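Local coordinates for protein integrase (Enterobacteria phage lambda, PDB 1AE9) that carries out site-specific recombination that inserts the phage genome into the host chromosome and, together with excisionase, cuts it out again, here represented by its catalytic domain, at residues Gln14-Glu17 with Trp22-Leu25; Val55-Ser58 with Lys63-Ile66. All coordinates share one frame; numbering follows the deposited sequence.

Interaction 1: Gln14-Glu17 with Trp22-Leu25; sequences QAAE and WLRL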
loop_
_atom_site.group_PDB
_atom_site.type_symbol
_atom_site.label_atom_id
_atom_site.label_comp_id
_atom_site.label_asym_id
_atom_site.label_seq_id
_atom_site.Cartn_x
_atom_site.Cartn_y
_atom_site.Cartn_z
ATOM N N GLN A 14 -11.129 2.466 23.621
ATOM C CA GLN A 14 -10.476 2.139 24.892
ATOM C C GLN A 14 -9.227 1.315 24.601
ATOM O O GLN A 14 -8.146 1.583 25.136
ATOM C CB GLN A 14 -11.430 1.322 25.785
ATOM C CG GLN A 14 -10.884 0.927 27.166
ATOM C CD GLN A 14 -9.836 -0.191 27.127
ATOM O OE1 GLN A 14 -10.072 -1.253 26.556
ATOM N NE2 GLN A 14 -8.676 0.050 27.733
ATOM N N ALA A 15 -9.398 0.296 23.759
ATOM C CA ALA A 15 -8.318 -0.611 23.386
ATOM C C ALA A 15 -7.161 0.107 22.696
ATOM O O ALA A 15 -6.033 -0.379 22.717
ATOM C CB ALA A 15 -8.858 -1.727 22.503
ATOM N N ALA A 16 -7.444 1.266 22.103
ATOM C CA ALA A 16 -6.436 2.078 21.412
ATOM C C ALA A 16 -5.512 2.807 22.402
ATOM O O ALA A 16 -4.674 3.627 22.010
ATOM C CB ALA A 16 -7.119 3.081 20.477
ATOM N N GLU A 17 -5.682 2.515 23.688
ATOM C CA GLU A 17 -4.864 3.118 24.725
ATOM C C GLU A 17 -3.369 2.885 24.443
ATOM O O GLU A 17 -2.544 3.751 24.731
ATOM C CB GLU A 17 -5.252 2.543 26.093
ATOM C CG GLU A 17 -4.458 3.091 27.276
ATOM C CD GLU A 17 -4.756 4.552 27.606
ATOM O OE1 GLU A 17 -5.702 5.139 27.042
ATOM O OE2 GLU A 17 -4.046 5.120 28.456
ATOM N N TRP A 22 -2.186 9.213 17.204
ATOM C CA TRP A 22 -3.043 9.589 16.089
ATOM C C TRP A 22 -4.246 8.675 15.832
ATOM O O TRP A 22 -5.209 9.108 15.199
ATOM C CB TRP A 22 -2.225 9.753 14.794
ATOM C CG TRP A 22 -1.436 8.527 14.368
ATOM C CD1 TRP A 22 -0.087 8.327 14.510
ATOM C CD2 TRP A 22 -1.946 7.349 13.714
ATOM N NE1 TRP A 22 0.273 7.105 13.985
ATOM C CE2 TRP A 22 -0.845 6.483 13.491
ATOM C CE3 TRP A 22 -3.223 6.942 13.292
ATOM C CZ2 TRP A 22 -0.985 5.237 12.864
ATOM C CZ3 TRP A 22 -3.360 5.703 12.669
ATOM C CH2 TRP A 22 -2.246 4.868 12.461
ATOM N N LEU A 23 -4.217 7.434 16.325
ATOM C CA LEU A 23 -5.319 6.508 16.073
ATOM C C LEU A 23 -6.664 7.007 16.599
ATOM O O LEU A 23 -7.631 7.081 15.840
ATOM C CB LEU A 23 -5.018 5.095 16.610
ATOM C CG LEU A 23 -6.095 4.039 16.280
ATOM C CD1 LEU A 23 -6.376 3.991 14.769
ATOM C CD2 LEU A 23 -5.677 2.678 16.781
ATOM N N ARG A 24 -6.729 7.352 17.882
ATOM C CA ARG A 24 -7.969 7.849 18.472
ATOM C C ARG A 24 -8.465 9.102 17.756
ATOM O O ARG A 24 -9.670 9.262 17.529
ATOM C CB ARG A 24 -7.785 8.136 19.966
ATOM C CG ARG A 24 -7.777 6.881 20.826
ATOM C CD ARG A 24 -7.636 7.210 22.301
ATOM N NE ARG A 24 -7.874 6.041 23.147
ATOM C CZ ARG A 24 -7.379 5.877 24.374
ATOM N NH1 ARG A 24 -6.602 6.803 24.919
ATOM N NH2 ARG A 24 -7.669 4.784 25.066
ATOM N N LEU A 25 -7.538 9.983 17.385
ATOM C CA LEU A 25 -7.889 11.220 16.697
ATOM C C LEU A 25 -8.421 10.946 15.291
ATOM O O LEU A 25 -9.385 11.579 14.854
ATOM C CB LEU A 25 -6.687 12.167 16.672
ATOM C CG LEU A 25 -6.272 12.627 18.078
ATOM C CD1 LEU A 25 -4.914 13.325 18.042
ATOM C CD2 LEU A 25 -7.340 13.547 18.662
#

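Interaction 2: Val55-Ser58 with Lys63-Ile66; sequences VEQS and KIAI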
loop_
_atom_site.group_PDB
_atom_site.type_symbol
_atom_site.label_atom_id
_atom_site.label_comp_id
_atom_site.label_asym_id
_atom_site.label_seq_id
_atom_site.Cartn_x
_atom_site.Cartn_y
_atom_site.Cartn_z
ATOM N N VAL A 55 -13.234 19.880 1.452
ATOM C CA VAL A 55 -12.834 18.546 1.049
ATOM C C VAL A 55 -13.250 18.193 -0.369
ATOM O O VAL A 55 -14.427 18.324 -0.733
ATOM C CB VAL A 55 -13.467 17.477 2.002
ATOM C CG1 VAL A 55 -13.224 16.063 1.480
ATOM C CG2 VAL A 55 -12.911 17.627 3.417
ATOM N N GLU A 56 -12.280 17.808 -1.192
ATOM C CA GLU A 56 -12.602 17.333 -2.529
ATOM C C GLU A 56 -12.309 15.849 -2.442
ATOM O O GLU A 56 -11.156 15.439 -2.283
ATOM C CB GLU A 56 -11.750 17.937 -3.636
ATOM C CG GLU A 56 -12.124 17.278 -4.966
ATOM C CD GLU A 56 -11.422 17.848 -6.175
ATOM O OE1 GLU A 56 -10.801 18.922 -6.072
ATOM O OE2 GLU A 56 -11.505 17.210 -7.243
ATOM N N GLN A 57 -13.351 15.041 -2.502
ATOM C CA GLN A 57 -13.184 13.611 -2.399
ATOM C C GLN A 57 -12.349 13.088 -3.554
ATOM O O GLN A 57 -12.664 13.319 -4.726
ATOM C CB GLN A 57 -14.550 12.944 -2.315
ATOM C CG GLN A 57 -15.393 13.511 -1.158
ATOM C CD GLN A 57 -16.675 12.753 -0.939
ATOM O OE1 GLN A 57 -17.143 12.033 -1.822
ATOM N NE2 GLN A 57 -17.240 12.883 0.252
ATOM N N SER A 58 -11.274 12.387 -3.199
ATOM C CA SER A 58 -10.320 11.823 -4.147
ATOM C C SER A 58 -10.943 10.898 -5.184
ATOM O O SER A 58 -10.623 10.974 -6.371
ATOM C CB SER A 58 -9.215 11.066 -3.389
ATOM O OG SER A 58 -8.490 11.925 -2.519
ATOM N N LYS A 63 -17.032 18.018 -4.111
ATOM C CA LYS A 63 -16.445 19.098 -3.317
ATOM C C LYS A 63 -17.422 19.637 -2.268
ATOM O O LYS A 63 -18.439 20.241 -2.616
ATOM C CB LYS A 63 -15.991 20.234 -4.242
ATOM C CG LYS A 63 -14.728 19.923 -5.015
ATOM C CD LYS A 63 -14.374 21.018 -6.004
ATOM C CE LYS A 63 -15.344 21.029 -7.165
ATOM N NZ LYS A 63 -15.423 19.691 -7.819
ATOM N N ILE A 64 -17.089 19.461 -0.991
ATOM C CA ILE A 64 -17.956 19.918 0.094
ATOM C C ILE A 64 -17.227 20.777 1.113
ATOM O O ILE A 64 -16.016 20.647 1.300
ATOM C CB ILE A 64 -18.606 18.721 0.840
ATOM C CG1 ILE A 64 -17.529 17.810 1.435
ATOM C CG2 ILE A 64 -19.475 17.911 -0.106
ATOM C CD1 ILE A 64 -18.092 16.630 2.194
ATOM N N ALA A 65 -17.963 21.679 1.753
ATOM C CA ALA A 65 -17.402 22.548 2.780
ATOM C C ALA A 65 -18.064 22.107 4.086
ATOM O O ALA A 65 -19.275 22.282 4.263
ATOM C CB ALA A 65 -17.722 24.013 2.474
ATOM N N ILE A 66 -17.279 21.491 4.970
ATOM C CA ILE A 66 -17.791 20.974 6.239
ATOM C C ILE A 66 -17.635 21.966 7.389
ATOM O O ILE A 66 -16.525 22.405 7.692
ATOM C CB ILE A 66 -17.087 19.634 6.631
ATOM C CG1 ILE A 66 -17.080 18.659 5.445
ATOM C CG2 ILE A 66 -17.816 18.983 7.804
ATOM C CD1 ILE A 66 -16.308 17.367 5.704
#

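Interaction 1: Gln14-Glu17 with Trp22-Leu25
Arg24 reaches Glu17 because its CG stands beside the backbone N (chi1 -77°) and the chain then runs extended from CG to NE, while Glu17 bends at chi2 and turns its carboxylate back to meet it. The pair spans the corner between two consecutive helices of the tyrosine recombinase catalytic domain, where helix 6-15 ends and helix 21-33 sets off. The guanidinium comes end-on: NH1 and NH2 both bond to the single oxygen OE1 of Glu17, which lies near the guanidinium plane, though the two planar groups are turned 50° apart. NH2 meets OE1 on its anti lone pair; NH1 comes from the syn side, tilted out of the carboxylate plane. NH2 also makes a weak bond to the O of Gln14, 3.2 Å away, and NE donates to the O of Tyr13, so the arginine gathers carbonyls from the end of helix 6-15. Nearer the backbone of Arg24, Ala16 CB rests 3.9 Å from Arg24 CG and 4.0 Å from Leu23 CD2. Asp73 of the second subunit packs on Arg24. Both salt-bridge bonds are bent: Arg24 NH2 and NH1 each stand 2.8 Å from Glu17 OE1, and both N-H...O angles are near 140°.

Interaction 2: Val55-Ser58 with Lys63-Ile66
The Lys63 chain passes over one face of the Glu56 carboxylate, Lys63 CD 4.1 Å from Glu56 OE1, while the amide of Gln57 has the methyl CD1 of Ile64 4.3 Å from its NE2. That amide is held by polar partners beyond the two segments: NE2 donates to Gln35 OE1 and Leu155 O, and OE1 accepts from Arg36 NH1 and bonds to Thr60 OG1, which together should fix its rotation. Glu56 and Lys63, a non-hydrogen-bonded pair, run side by side, with CG to CG 3.7 Å. Lys63 then bends at chi3 (-71°) and chi4, and its NZ stays 4.7 Å from Glu56 OE2, where any attraction is probably only long-range. Val55 and Ile64 form the hydrogen-bonded pair through two nearly straight bonds, Val55 N to Ile64 O and Ile64 N to Val55 O, each 2.9 Å. On the face that carries Val55 and Ile64, Val55 CB faces Ile64 CG1 at 4.1 Å, and Val55 CG2 meets Ile66 CD1 at the same distance. This is the antiparallel beta hairpin of the tyrosine recombinase catalytic domain, its turn next to Gln57, whose side chain contacts Arg36 and lies close to Arg135, both predicted active-site residues.

From the N terminus, the chain leaves helix 6-15, turns, and enters helix 21-33; interaction 1 closes that short loop. It then passes through Arg36 and helix 37-42 and into strands 48-49 and 52-56, where interaction 2 closes a second short loop by pairing 52-56 with 63-67. That loop carries Lys59, another predicted active-site residue. The two loops follow one another in series, neither nesting nor crossing. The centres of interactions 1 and 2 are about 25 Å apart, on opposite sides of the chain's centre. The nearest atoms of the two are about 13 Å apart. Interaction 1 joins two helices, whereas interaction 2 joins neighbouring strands of the mixed sheet beside the predicted active site.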